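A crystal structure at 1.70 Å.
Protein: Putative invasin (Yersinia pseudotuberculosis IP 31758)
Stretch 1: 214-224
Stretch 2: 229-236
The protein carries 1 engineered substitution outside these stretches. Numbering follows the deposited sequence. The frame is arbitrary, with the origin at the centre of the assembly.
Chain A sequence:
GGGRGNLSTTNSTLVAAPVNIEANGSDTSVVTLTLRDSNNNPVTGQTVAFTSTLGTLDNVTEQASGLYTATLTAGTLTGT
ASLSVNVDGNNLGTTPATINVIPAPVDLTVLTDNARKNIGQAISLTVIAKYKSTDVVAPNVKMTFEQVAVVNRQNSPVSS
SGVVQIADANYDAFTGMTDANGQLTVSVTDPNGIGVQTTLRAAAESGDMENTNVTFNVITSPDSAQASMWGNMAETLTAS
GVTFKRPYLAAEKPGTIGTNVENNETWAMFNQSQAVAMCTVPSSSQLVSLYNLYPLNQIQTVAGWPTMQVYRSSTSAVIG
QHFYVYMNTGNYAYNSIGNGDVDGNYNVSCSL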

# COMPACT_ATOMS: atom_id res chain seq x y z
N VAL A 214 -4.38 5.39 2.22
CA VAL A 214 -3.14 6.13 2.03
C VAL A 214 -3.37 7.18 0.96
O VAL A 214 -4.01 6.91 -0.07
CB VAL A 214 -1.96 5.21 1.67
CG1 VAL A 214 -1.64 4.28 2.85
CG2 VAL A 214 -2.26 4.41 0.41
N THR A 215 -2.88 8.39 1.20
CA THR A 215 -3.05 9.50 0.29
C THR A 215 -1.67 10.07 -0.03
O THR A 215 -0.88 10.30 0.89
CB THR A 215 -3.95 10.58 0.90
OG1 THR A 215 -5.24 10.01 1.17
CG2 THR A 215 -4.10 11.78 -0.03
N PHE A 216 -1.39 10.26 -1.31
CA PHE A 216 -0.13 10.85 -1.75
C PHE A 216 -0.45 12.10 -2.56
O PHE A 216 -1.06 12.02 -3.63
CB PHE A 216 0.70 9.86 -2.57
CG PHE A 216 1.22 8.69 -1.76
CD1 PHE A 216 0.45 7.55 -1.55
CD2 PHE A 216 2.48 8.74 -1.19
CE1 PHE A 216 0.94 6.48 -0.81
CE2 PHE A 216 2.97 7.70 -0.44
CZ PHE A 216 2.20 6.55 -0.26
N ASN A 217 -0.03 13.25 -2.03
CA ASN A 217 -0.34 14.53 -2.64
C ASN A 217 0.43 14.73 -3.94
O ASN A 217 1.62 14.41 -4.02
CB ASN A 217 0.00 15.66 -1.69
CG ASN A 217 -0.77 15.60 -0.41
OD1 ASN A 217 -1.97 15.32 -0.40
ND2 ASN A 217 -0.10 15.90 0.71
N VAL A 218 -0.25 15.30 -4.93
CA VAL A 218 0.36 15.70 -6.19
C VAL A 218 0.73 17.18 -6.11
O VAL A 218 -0.01 17.99 -5.53
CB VAL A 218 -0.59 15.41 -7.37
CG1 VAL A 218 -1.77 16.38 -7.37
CG2 VAL A 218 0.18 15.45 -8.68
N ILE A 219 1.86 17.56 -6.71
CA ILE A 219 2.35 18.92 -6.50
C ILE A 219 1.46 19.93 -7.20
O ILE A 219 1.37 21.09 -6.78
CB ILE A 219 3.82 19.02 -6.95
CG1 ILE A 219 4.46 20.33 -6.49
CG2 ILE A 219 3.94 18.87 -8.46
CD1 ILE A 219 4.63 20.45 -4.97
N THR A 220 0.75 19.52 -8.25
CA THR A 220 0.03 20.43 -9.12
C THR A 220 -1.39 20.73 -8.65
O THR A 220 -2.15 21.37 -9.38
CB THR A 220 -0.01 19.88 -10.55
OG1 THR A 220 -0.37 18.49 -10.56
CG2 THR A 220 1.34 20.05 -11.22
N SER A 221 -1.75 20.30 -7.44
CA SER A 221 -3.03 20.66 -6.84
C SER A 221 -2.80 21.40 -5.53
O SER A 221 -1.91 21.03 -4.75
CB SER A 221 -3.88 19.41 -6.57
OG SER A 221 -4.45 18.91 -7.76
N PRO A 222 -3.59 22.43 -5.24
CA PRO A 222 -3.43 23.10 -3.95
C PRO A 222 -3.99 22.27 -2.81
O PRO A 222 -4.91 21.46 -2.99
CB PRO A 222 -4.21 24.40 -4.13
CG PRO A 222 -5.24 24.08 -5.15
CD PRO A 222 -4.67 23.01 -6.04
N ASP A 223 -3.43 22.47 -1.62
CA ASP A 223 -3.90 21.80 -0.40
C ASP A 223 -5.08 22.60 0.12
O ASP A 223 -4.98 23.40 1.06
CB ASP A 223 -2.79 21.69 0.63
CG ASP A 223 -3.23 20.91 1.87
OD1 ASP A 223 -4.27 20.22 1.82
OD2 ASP A 223 -2.53 21.00 2.91
N SER A 224 -6.22 22.39 -0.52
CA SER A 224 -7.47 23.07 -0.21
C SER A 224 -8.59 22.04 -0.21
O SER A 224 -8.63 21.17 -1.08
CB SER A 224 -7.79 24.17 -1.23
OG SER A 224 -9.16 24.52 -1.17
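Stretch 2 229-236: MWGNMAET

Stretch 2 has no regular helix or strand. It runs in the same direction as stretch 1, with Trp230 beside Thr215 and Asn217, Gly231 beside Val218, and Met233 beside Pro222. Stretch 1 is already in a strand at Val214 and later makes a type I turn from Val218 to Ser221.

A single beta bridge joins Val218 and Gly231. Val218 N donates to Trp230 O at 2.9 Å, and Asn232 N donates to Val218 O at 3.1 Å. Val218 O also accepts a weak bond from Ser221 N, at 3.5 Å, within the turn. At the end of the turn, Ser221 O accepts from Met233 N at 3.0 Å. Gly231 CA lies 3.1 Å from Ser221 O, a CA-H...O contact; a CB here would clash with that oxygen.

Three waters bridge the two stretches. Water 1 accepts from Gly231 N at 3.0 Å and donates to Pro222 O and Met229 O, both at 2.7 Å. Water 3 accepts from Asp223 N and donates to Met233 O, each at 2.7 Å, and to Glu235 OE2 at 2.5 Å. Water 2 links Asp223 O to Glu235 OE2.

Thr215 CG2 sits over one face of the Trp230 ring, 3.5 Å from Trp230 CG. Pro222 CD packs 4.0 Å from Met233 CE. The side-chain polar atoms of Asn217 and Ser221 OG are satisfied elsewhere in the structure.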

# COMPACT_ATOMS: atom_id res chain seq x y z
N MET A 229 -8.19 17.25 -6.54
CA MET A 229 -7.22 16.23 -6.15
C MET A 229 -6.60 16.57 -4.81
O MET A 229 -6.71 17.69 -4.29
CB MET A 229 -6.13 16.10 -7.22
CG MET A 229 -6.61 16.18 -8.66
SD MET A 229 -7.85 14.94 -9.09
CE MET A 229 -6.90 13.44 -8.94
N TRP A 230 -5.90 15.58 -4.25
CA TRP A 230 -5.10 15.78 -3.04
C TRP A 230 -3.73 16.32 -3.44
O TRP A 230 -2.99 15.66 -4.17
CB TRP A 230 -4.95 14.47 -2.28
CG TRP A 230 -6.23 13.87 -1.82
CD1 TRP A 230 -7.00 12.94 -2.47
CD2 TRP A 230 -6.90 14.14 -0.59
NE1 TRP A 230 -8.10 12.62 -1.72
CE2 TRP A 230 -8.06 13.35 -0.55
CE3 TRP A 230 -6.62 14.99 0.49
CZ2 TRP A 230 -8.95 13.38 0.52
CZ3 TRP A 230 -7.50 15.01 1.56
CH2 TRP A 230 -8.65 14.21 1.56
N GLY A 231 -3.37 17.52 -2.94
CA GLY A 231 -2.19 18.20 -3.43
C GLY A 231 -1.40 18.89 -2.33
O GLY A 231 -1.86 19.03 -1.19
N ASN A 232 -0.19 19.33 -2.70
CA ASN A 232 0.67 20.11 -1.80
C ASN A 232 1.35 21.24 -2.55
O ASN A 232 2.52 21.55 -2.31
CB ASN A 232 1.73 19.23 -1.13
CG ASN A 232 2.74 18.69 -2.12
OD1 ASN A 232 2.38 18.27 -3.22
ND2 ASN A 232 4.02 18.70 -1.74
N MET A 233 0.62 21.90 -3.45
CA MET A 233 1.19 22.99 -4.22
C MET A 233 1.74 24.06 -3.29
O MET A 233 1.17 24.33 -2.23
CB MET A 233 0.13 23.59 -5.15
CG MET A 233 0.60 24.73 -6.02
SD MET A 233 -0.74 25.46 -6.97
CE MET A 233 -1.24 24.02 -7.92
N ALA A 234 2.86 24.68 -3.68
CA ALA A 234 3.41 25.79 -2.91
C ALA A 234 2.37 26.90 -2.76
O ALA A 234 1.81 27.38 -3.75
CB ALA A 234 4.66 26.34 -3.59
N GLU A 235 2.13 27.31 -1.52
CA GLU A 235 1.17 28.39 -1.28
C GLU A 235 1.76 29.74 -1.70
O GLU A 235 1.04 30.61 -2.20
CB GLU A 235 0.77 28.44 0.19
CG GLU A 235 -0.00 27.23 0.68
CD GLU A 235 -1.41 27.14 0.11
OE1 GLU A 235 -1.92 28.15 -0.43
OE2 GLU A 235 -2.02 26.05 0.21
N THR A 236 3.05 29.93 -1.42
CA THR A 236 3.80 31.10 -1.86
C THR A 236 5.19 30.65 -2.30
O THR A 236 5.66 29.57 -1.94
CB THR A 236 3.95 32.14 -0.73
OG1 THR A 236 4.74 31.60 0.33
CG2 THR A 236 2.60 32.56 -0.18
O HOH W 1 -5.75 19.08 -2.15
O HOH W 2 -4.54 26.30 0.34
O HOH W 3 -1.37 24.22 -1.44